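Local atomic coordinates of cupin 2, conserved barrel domain protein (Novosphingobium aromaticivorans DSM 12444, PDB entry 3ES1), a protein that is of unknown function but adopts a cupin-like beta-barrel fold and assembles as a pair of identical subunits. Residues I128-R131 / G132-H135. Sequence-based numbering, arbitrary orientation.
Sequences IVQR and GTNH
The carboxamide of Q130 lies flat over the imidazole of H135, the two planes 20° apart, with NE2 of Q130 above the ring centre and 3.3 Å from CG of H135. Glutamine suits the place because its planar amide can stack and bond at once: chi1 of -175° sets CG anti to the backbone N, and a bend at chi2 lays the amide on the ring. Its OE1 accepts a hydrogen bond of 2.7 Å from OG1 of T133, which meets a lone pair in the carbonyl plane. T133 OG1 also bonds T19 of the second subunit, a double role open to a hydroxyl. H135 is fixed in rotation by a nearly straight bond (169°) from its ND1 to O of T133, 2.7 Å long and in the ring plane.

Beside this close cluster the bend is looser. R131 centres an inverse gamma turn, closed by a weak 3.2 Å bond from N of G132 to O of Q130. G132 takes positive phi easily, having no CB to press on O of R131. Long, charged R131 spans the interface, its NH2 bridging to E63 and bonding O of D62, both of the second subunit. On the more open side, the amide ND2 of N134 bonds D115.

The turn links strands 127-130 and 136-138 of the cupin barrel. L112 and L114 pack against Q130 and H135, and strand 127-130 pairs with strand 99-107 and, in parallel, with a strand of the second subunit.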
ATOM      1  N   ILE A 128       6.405   3.499  -6.067  1.00 17.03           N
ATOM      2  CA  ILE A 128       5.893   3.766  -7.397  1.00 16.34           C
ATOM      3  C   ILE A 128       4.399   4.117  -7.329  1.00 17.35           C
ATOM      4  O   ILE A 128       3.614   3.435  -6.673  1.00 17.37           O
ATOM      5  CB  ILE A 128       6.054   2.588  -8.377  1.00 15.94           C
ATOM      6  CG1 ILE A 128       7.516   2.053  -8.372  1.00 13.46           C
ATOM      7  CG2 ILE A 128       5.609   3.011  -9.749  1.00 13.08           C
ATOM      8  CD1 ILE A 128       7.649   0.865  -7.430  1.00 15.44           C
ATOM      9  N   VAL A 129       4.058   5.216  -7.994  1.00 18.05           N
ATOM     10  CA  VAL A 129       2.644   5.581  -8.246  1.00 17.89           C
ATOM     11  C   VAL A 129       2.350   5.303  -9.717  1.00 18.55           C
ATOM     12  O   VAL A 129       2.746   6.077 -10.596  1.00 19.33           O
ATOM     13  CB  VAL A 129       2.379   7.058  -7.866  1.00 17.36           C
ATOM     14  CG1 VAL A 129       0.901   7.441  -8.003  1.00 17.00           C
ATOM     15  CG2 VAL A 129       2.884   7.328  -6.413  1.00 18.32           C
ATOM     16  N   GLN A 130       1.683   4.191  -9.976  1.00 18.44           N
ATOM     17  CA  GLN A 130       1.442   3.709 -11.323  1.00 18.26           C
ATOM     18  C   GLN A 130       0.071   4.172 -11.768  1.00 17.90           C
ATOM     19  O   GLN A 130      -0.894   3.693 -11.318  1.00 17.94           O
ATOM     20  CB  GLN A 130       1.593   2.172 -11.423  1.00 17.61           C
ATOM     21  CG  GLN A 130       1.487   1.558 -12.791  1.00 18.44           C
ATOM     22  CD  GLN A 130       2.851   1.276 -13.410  1.00 17.73           C
ATOM     23  OE1 GLN A 130       3.232   1.884 -14.342  1.00 18.63           O
ATOM     24  NE2 GLN A 130       3.565   0.401 -12.838  1.00 18.98           N
ATOM     25  N   ARG A 131       0.033   5.142 -12.661  1.00 18.35           N
ATOM     26  CA  ARG A 131      -1.212   5.855 -13.025  1.00 18.77           C
ATOM     27  C   ARG A 131      -1.849   5.311 -14.326  1.00 18.90           C
ATOM     28  O   ARG A 131      -2.138   6.052 -15.261  1.00 19.06           O
ATOM     29  CB  ARG A 131      -0.961   7.370 -13.049  1.00 19.44           C
ATOM     30  CG  ARG A 131      -0.627   7.929 -11.641  1.00 18.72           C
ATOM     31  CD  ARG A 131      -0.299   9.390 -11.642  1.00 21.33           C
ATOM     32  NE  ARG A 131      -1.398  10.150 -12.245  1.00 22.23           N
ATOM     33  CZ  ARG A 131      -1.372  10.669 -13.457  1.00 21.93           C
ATOM     34  NH1 ARG A 131      -0.318  10.505 -14.232  1.00 19.44           N
ATOM     35  NH2 ARG A 131      -2.431  11.321 -13.910  1.00 21.40           N
ATOM     36  N   GLY A 132      -2.096   4.007 -14.292  1.00 18.34           N
ATOM     37  CA  GLY A 132      -2.855   3.258 -15.342  1.00 18.87           C
ATOM     38  C   GLY A 132      -2.048   3.087 -16.610  1.00 18.59           C
ATOM     39  O   GLY A 132      -2.547   2.958 -17.725  1.00 18.20           O
ATOM     40  N   THR A 133      -0.753   3.072 -16.397  1.00 19.79           N
ATOM     41  CA  THR A 133       0.232   2.950 -17.480  1.00 19.48           C
ATOM     42  C   THR A 133       0.666   1.543 -17.856  1.00 20.36           C
ATOM     43  O   THR A 133       0.922   0.667 -17.001  1.00 20.61           O
ATOM     44  CB  THR A 133       1.466   3.777 -17.114  1.00 19.33           C
ATOM     45  OG1 THR A 133       1.758   3.606 -15.732  1.00 20.59           O
ATOM     46  CG2 THR A 133       1.205   5.308 -17.362  1.00 17.90           C
ATOM     47  N   ASN A 134       0.797   1.358 -19.162  1.00 19.31           N
ATOM     48  CA  ASN A 134       1.511   0.195 -19.711  1.00 19.79           C
ATOM     49  C   ASN A 134       2.919   0.087 -19.111  1.00 19.81           C
ATOM     50  O   ASN A 134       3.676   1.069 -19.070  1.00 18.83           O
ATOM     51  CB  ASN A 134       1.575   0.275 -21.244  1.00 19.92           C
ATOM     52  CG  ASN A 134       1.833  -1.050 -21.869  1.00 23.31           C
ATOM     53  OD1 ASN A 134       1.364  -2.105 -21.375  1.00 22.47           O
ATOM     54  ND2 ASN A 134       2.583  -1.033 -22.981  1.00 25.09           N
ATOM     55  N   HIS A 135       3.222  -1.077 -18.565  1.00 18.30           N
ATOM     56  CA  HIS A 135       4.534  -1.333 -17.901  1.00 19.02           C
ATOM     57  C   HIS A 135       4.899  -2.807 -17.757  1.00 18.88           C
ATOM     58  O   HIS A 135       4.047  -3.708 -17.801  1.00 18.83           O
ATOM     59  CB  HIS A 135       4.523  -0.747 -16.474  1.00 19.42           C
ATOM     60  CG  HIS A 135       3.576  -1.472 -15.572  1.00 18.98           C
ATOM     61  ND1 HIS A 135       2.211  -1.280 -15.645  1.00 19.36           N
ATOM     62  CD2 HIS A 135       3.768  -2.517 -14.726  1.00 20.14           C
ATOM     63  CE1 HIS A 135       1.614  -2.093 -14.787  1.00 22.64           C
ATOM     64  NE2 HIS A 135       2.531  -2.874 -14.242  1.00 19.01           N
TER